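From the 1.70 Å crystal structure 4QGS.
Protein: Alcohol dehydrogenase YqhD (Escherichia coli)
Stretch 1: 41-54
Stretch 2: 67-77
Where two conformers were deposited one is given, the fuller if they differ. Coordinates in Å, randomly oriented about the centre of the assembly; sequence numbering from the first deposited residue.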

# COMPACT_ATOMS: atom_id res chain seq x y z
N ALA A 41 23.29 -19.70 4.57
CA ALA A 41 21.84 -19.73 4.72
C ALA A 41 21.18 -20.74 3.78
O ALA A 41 21.66 -21.01 2.67
CB ALA A 41 21.26 -18.34 4.48
N ARG A 42 20.06 -21.31 4.22
CA ARG A 42 19.19 -22.03 3.31
C ARG A 42 18.05 -21.07 2.97
O ARG A 42 17.19 -20.78 3.81
CB ARG A 42 18.68 -23.34 3.92
CG ARG A 42 17.85 -24.20 2.97
CD ARG A 42 18.05 -25.70 3.24
NE ARG A 42 19.46 -26.09 3.16
CZ ARG A 42 19.95 -27.25 3.58
NH1 ARG A 42 19.16 -28.18 4.09
NH2 ARG A 42 21.25 -27.49 3.46
N VAL A 43 18.08 -20.55 1.75
CA VAL A 43 17.20 -19.46 1.34
C VAL A 43 15.98 -19.97 0.60
O VAL A 43 16.11 -20.73 -0.36
CB VAL A 43 17.94 -18.45 0.43
CG1 VAL A 43 17.03 -17.29 0.05
CG2 VAL A 43 19.22 -17.95 1.08
N LEU A 44 14.79 -19.56 1.03
CA LEU A 44 13.60 -19.79 0.22
C LEU A 44 13.17 -18.49 -0.46
O LEU A 44 12.82 -17.51 0.21
CB LEU A 44 12.44 -20.34 1.07
CG LEU A 44 11.16 -20.61 0.27
CD1 LEU A 44 11.35 -21.73 -0.73
CD2 LEU A 44 9.99 -20.92 1.21
N ILE A 45 13.23 -18.49 -1.79
CA ILE A 45 12.74 -17.40 -2.61
C ILE A 45 11.25 -17.59 -2.89
O ILE A 45 10.85 -18.61 -3.43
CB ILE A 45 13.49 -17.33 -3.94
CG1 ILE A 45 14.97 -17.07 -3.72
CG2 ILE A 45 12.86 -16.26 -4.86
CD1 ILE A 45 15.75 -16.93 -5.02
N THR A 46 10.44 -16.62 -2.49
CA THR A 46 9.00 -16.70 -2.72
C THR A 46 8.57 -15.73 -3.81
O THR A 46 9.13 -14.64 -3.93
CB THR A 46 8.22 -16.41 -1.44
OG1 THR A 46 8.54 -15.10 -0.99
CG2 THR A 46 8.58 -17.41 -0.35
N TYR A 47 7.58 -16.11 -4.61
CA TYR A 47 7.05 -15.17 -5.59
C TYR A 47 5.60 -15.48 -5.95
O TYR A 47 5.01 -16.42 -5.42
CB TYR A 47 7.91 -15.16 -6.86
CG TYR A 47 8.11 -16.52 -7.51
CD1 TYR A 47 7.22 -16.99 -8.46
CD2 TYR A 47 9.20 -17.31 -7.18
CE1 TYR A 47 7.41 -18.23 -9.06
CE2 TYR A 47 9.40 -18.54 -7.77
CZ TYR A 47 8.50 -18.99 -8.71
OH TYR A 47 8.70 -20.22 -9.30
N GLY A 48 5.05 -14.66 -6.84
CA GLY A 48 3.63 -14.68 -7.11
C GLY A 48 3.26 -15.51 -8.32
O GLY A 48 3.51 -16.71 -8.36
N GLY A 49 2.67 -14.84 -9.31
CA GLY A 49 2.10 -15.51 -10.47
C GLY A 49 3.07 -15.91 -11.57
O GLY A 49 2.68 -16.61 -12.50
N GLY A 50 4.32 -15.47 -11.48
CA GLY A 50 5.32 -15.88 -12.46
C GLY A 50 5.81 -14.82 -13.43
O GLY A 50 6.68 -15.09 -14.26
N SER A 51 5.28 -13.61 -13.33
CA SER A 51 5.77 -12.52 -14.17
C SER A 51 7.24 -12.18 -13.89
O SER A 51 7.95 -11.70 -14.78
CB SER A 51 4.91 -11.27 -13.96
OG SER A 51 5.03 -10.76 -12.65
N VAL A 52 7.71 -12.43 -12.67
CA VAL A 52 9.12 -12.13 -12.35
C VAL A 52 10.04 -13.10 -13.08
O VAL A 52 11.22 -12.80 -13.30
CB VAL A 52 9.41 -12.19 -10.82
CG1 VAL A 52 8.58 -11.14 -10.09
CG2 VAL A 52 9.14 -13.58 -10.26
N LYS A 53 9.52 -14.26 -13.46
CA LYS A 53 10.27 -15.16 -14.31
C LYS A 53 10.41 -14.56 -15.70
O LYS A 53 11.50 -14.53 -16.27
CB LYS A 53 9.60 -16.53 -14.38
CG LYS A 53 9.73 -17.32 -13.10
CD LYS A 53 9.44 -18.79 -13.32
CE LYS A 53 9.89 -19.61 -12.12
NZ LYS A 53 9.56 -21.05 -12.28
N LYS A 54 9.29 -14.07 -16.23
CA LYS A 54 9.24 -13.54 -17.59
C LYS A 54 10.08 -12.27 -17.77
O LYS A 54 10.65 -12.05 -18.84
CB LYS A 54 7.79 -13.26 -17.99
CG LYS A 54 7.62 -12.78 -19.43
CD LYS A 54 6.18 -12.40 -19.74
CE LYS A 54 5.61 -13.27 -20.86
NZ LYS A 54 4.54 -12.56 -21.62
N GLY A 67 25.60 -20.15 -6.07
CA GLY A 67 26.53 -20.84 -5.20
C GLY A 67 25.98 -21.03 -3.80
O GLY A 67 26.47 -21.85 -3.03
N MET A 68 24.95 -20.26 -3.47
CA MET A 68 24.30 -20.42 -2.19
C MET A 68 23.18 -21.45 -2.28
O MET A 68 22.73 -21.83 -3.37
CB MET A 68 23.77 -19.07 -1.69
CG MET A 68 24.92 -18.09 -1.42
SD MET A 68 24.43 -16.42 -0.98
CE MET A 68 23.42 -16.73 0.46
N ASP A 69 22.72 -21.89 -1.12
CA ASP A 69 21.71 -22.93 -1.00
C ASP A 69 20.32 -22.29 -1.16
O ASP A 69 19.76 -21.78 -0.19
CB ASP A 69 21.87 -23.63 0.35
CG ASP A 69 20.99 -24.85 0.49
OD1 ASP A 69 20.32 -25.25 -0.48
OD2 ASP A 69 21.00 -25.43 1.60
N VAL A 70 19.80 -22.31 -2.38
CA VAL A 70 18.57 -21.60 -2.70
C VAL A 70 17.44 -22.53 -3.15
O VAL A 70 17.64 -23.41 -4.00
CB VAL A 70 18.82 -20.54 -3.80
CG1 VAL A 70 17.52 -19.84 -4.17
CG2 VAL A 70 19.87 -19.54 -3.34
N LEU A 71 16.25 -22.34 -2.57
CA LEU A 71 15.04 -23.06 -2.95
C LEU A 71 14.00 -22.05 -3.43
O LEU A 71 14.14 -20.85 -3.17
CB LEU A 71 14.48 -23.87 -1.77
CG LEU A 71 15.09 -25.21 -1.37
CD1 LEU A 71 16.58 -25.12 -1.12
CD2 LEU A 71 14.38 -25.73 -0.12
N GLU A 72 12.96 -22.53 -4.11
CA GLU A 72 11.93 -21.63 -4.64
C GLU A 72 10.52 -22.06 -4.23
O GLU A 72 10.24 -23.25 -4.10
CB GLU A 72 12.00 -21.56 -6.16
CG GLU A 72 13.34 -21.11 -6.72
CD GLU A 72 13.30 -20.98 -8.24
OE1 GLU A 72 14.37 -20.89 -8.87
OE2 GLU A 72 12.18 -20.98 -8.80
N PHE A 73 9.64 -21.08 -4.04
CA PHE A 73 8.23 -21.35 -3.79
C PHE A 73 7.39 -20.24 -4.41
O PHE A 73 7.39 -19.12 -3.92
CB PHE A 73 7.94 -21.45 -2.29
CG PHE A 73 6.49 -21.78 -1.97
CD1 PHE A 73 6.10 -23.09 -1.75
CD2 PHE A 73 5.54 -20.77 -1.89
CE1 PHE A 73 4.78 -23.39 -1.45
CE2 PHE A 73 4.22 -21.07 -1.60
CZ PHE A 73 3.84 -22.38 -1.38
N GLY A 74 6.66 -20.56 -5.47
CA GLY A 74 5.86 -19.55 -6.14
C GLY A 74 4.38 -19.81 -5.99
O GLY A 74 3.97 -20.71 -5.26
N GLY A 75 3.57 -19.00 -6.66
CA GLY A 75 2.13 -19.18 -6.66
C GLY A 75 1.39 -18.39 -5.60
O GLY A 75 0.19 -18.59 -5.42
N ILE A 76 2.08 -17.50 -4.90
CA ILE A 76 1.40 -16.62 -3.95
C ILE A 76 0.49 -15.70 -4.75
O ILE A 76 0.94 -14.93 -5.60
CB ILE A 76 2.39 -15.80 -3.09
CG1 ILE A 76 3.21 -16.73 -2.19
CG2 ILE A 76 1.65 -14.79 -2.24
CD1 ILE A 76 4.22 -16.01 -1.31
N GLU A 77 -0.81 -15.82 -4.51
CA GLU A 77 -1.79 -15.09 -5.30
C GLU A 77 -2.02 -13.70 -4.73
O GLU A 77 -1.68 -13.44 -3.57
CB GLU A 77 -3.11 -15.88 -5.36
CG GLU A 77 -3.56 -16.41 -4.01
CD GLU A 77 -3.00 -17.79 -3.72
OE1 GLU A 77 -2.59 -18.48 -4.67
OE2 GLU A 77 -2.94 -18.18 -2.53
O HOH W 1 24.03 -20.84 1.35

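The two stretches pair as neighbouring parallel strands, in register from V43–V70 to T46–F73, their axes 28° apart and 4.5 Å apart at closest approach. Across these four pairs the CA atoms keep a steady 4.8 Å spacing, and together the stretches bury 867 Å² of surface.

The backbone ladder follows the parallel pattern, in which every second residue of stretch 1 bonds to the residues flanking its partner. V43 N donates to D69 O (2.8 Å, 172°), and V43 O accepts from L71 N (2.7 Å, 169°). I45 repeats the motif: I45 N reaches L71 O at 2.9 Å and I45 O receives F73 N at 2.8 Å. Y47 N to F73 O, at 3.1 Å and 150°, continues the ladder at Y47. CA-H...O contacts fill the spaces between these bonds, the shortest in the strands being T46 CA to F73 O at 3.1 Å. Before the first rung a water bridges the chains, donating to A41 O (2.7 Å) and accepting from D69 N (3.0 Å).

Side chains alternate between the two faces of the sheet. On the face of V43, V70, I45 and E72, the extended I45 side chain (m, t) brings its CD1 to 3.5 Å from V70 CG1, so its tip packs against the flank of V70. V43 CB lies 4.4 Å from V70 CG2. V43 and I45 are both buried, and their apolar side chains meet V70 on this face.

On the other face, L44 (t, p) projects its CD1 across to stretch 2. L44 CD1 lies 3.9 Å from L71 CB and 3.8 Å from F73 CB, lodging between the bases of two successive same-face side chains. Here F73 contributes its CB, while the end of its side chain leads away. Farther along, I76 CD1 approaches T46 CB at 4.0 Å. At the other end of this face, R42 and D69 form a salt bridge, but the modelled R42 NE to D69 OD2 distance of 2.3 Å is too short to be trusted in detail.

A close fit involves Y47 and G74. Although the CA-to-CB bond of Y47 points away, its chi1 of 55° (p) and chi2 of 89° return the ring to stretch 2. G74 CA sits 3.6 Å from the centroid of the Y47 ring, only 13° off the normal, a CH-pi contact over the face. Glycine makes this possible: an ideal CB on G74 would fall 2.2 Å from Y47 CE1, inside the ring's own space. At the ring's edge, Y47 OH lies 3.6 Å from E72 OE2.

The glycines then let the chains turn while staying joined. G75 N donates to G48 O (2.9 Å, 143°), and I76 N donates to Y47 O (3.2 Å, 157°). G75, at phi/psi 93/8, has a conformation that calls for glycine in itself. G48 CA packs 3.1 Å from I76 O; an ideal CB on G48 would lie a tight 3.2 Å from I76 O, so the bare backbone suits the narrow gap.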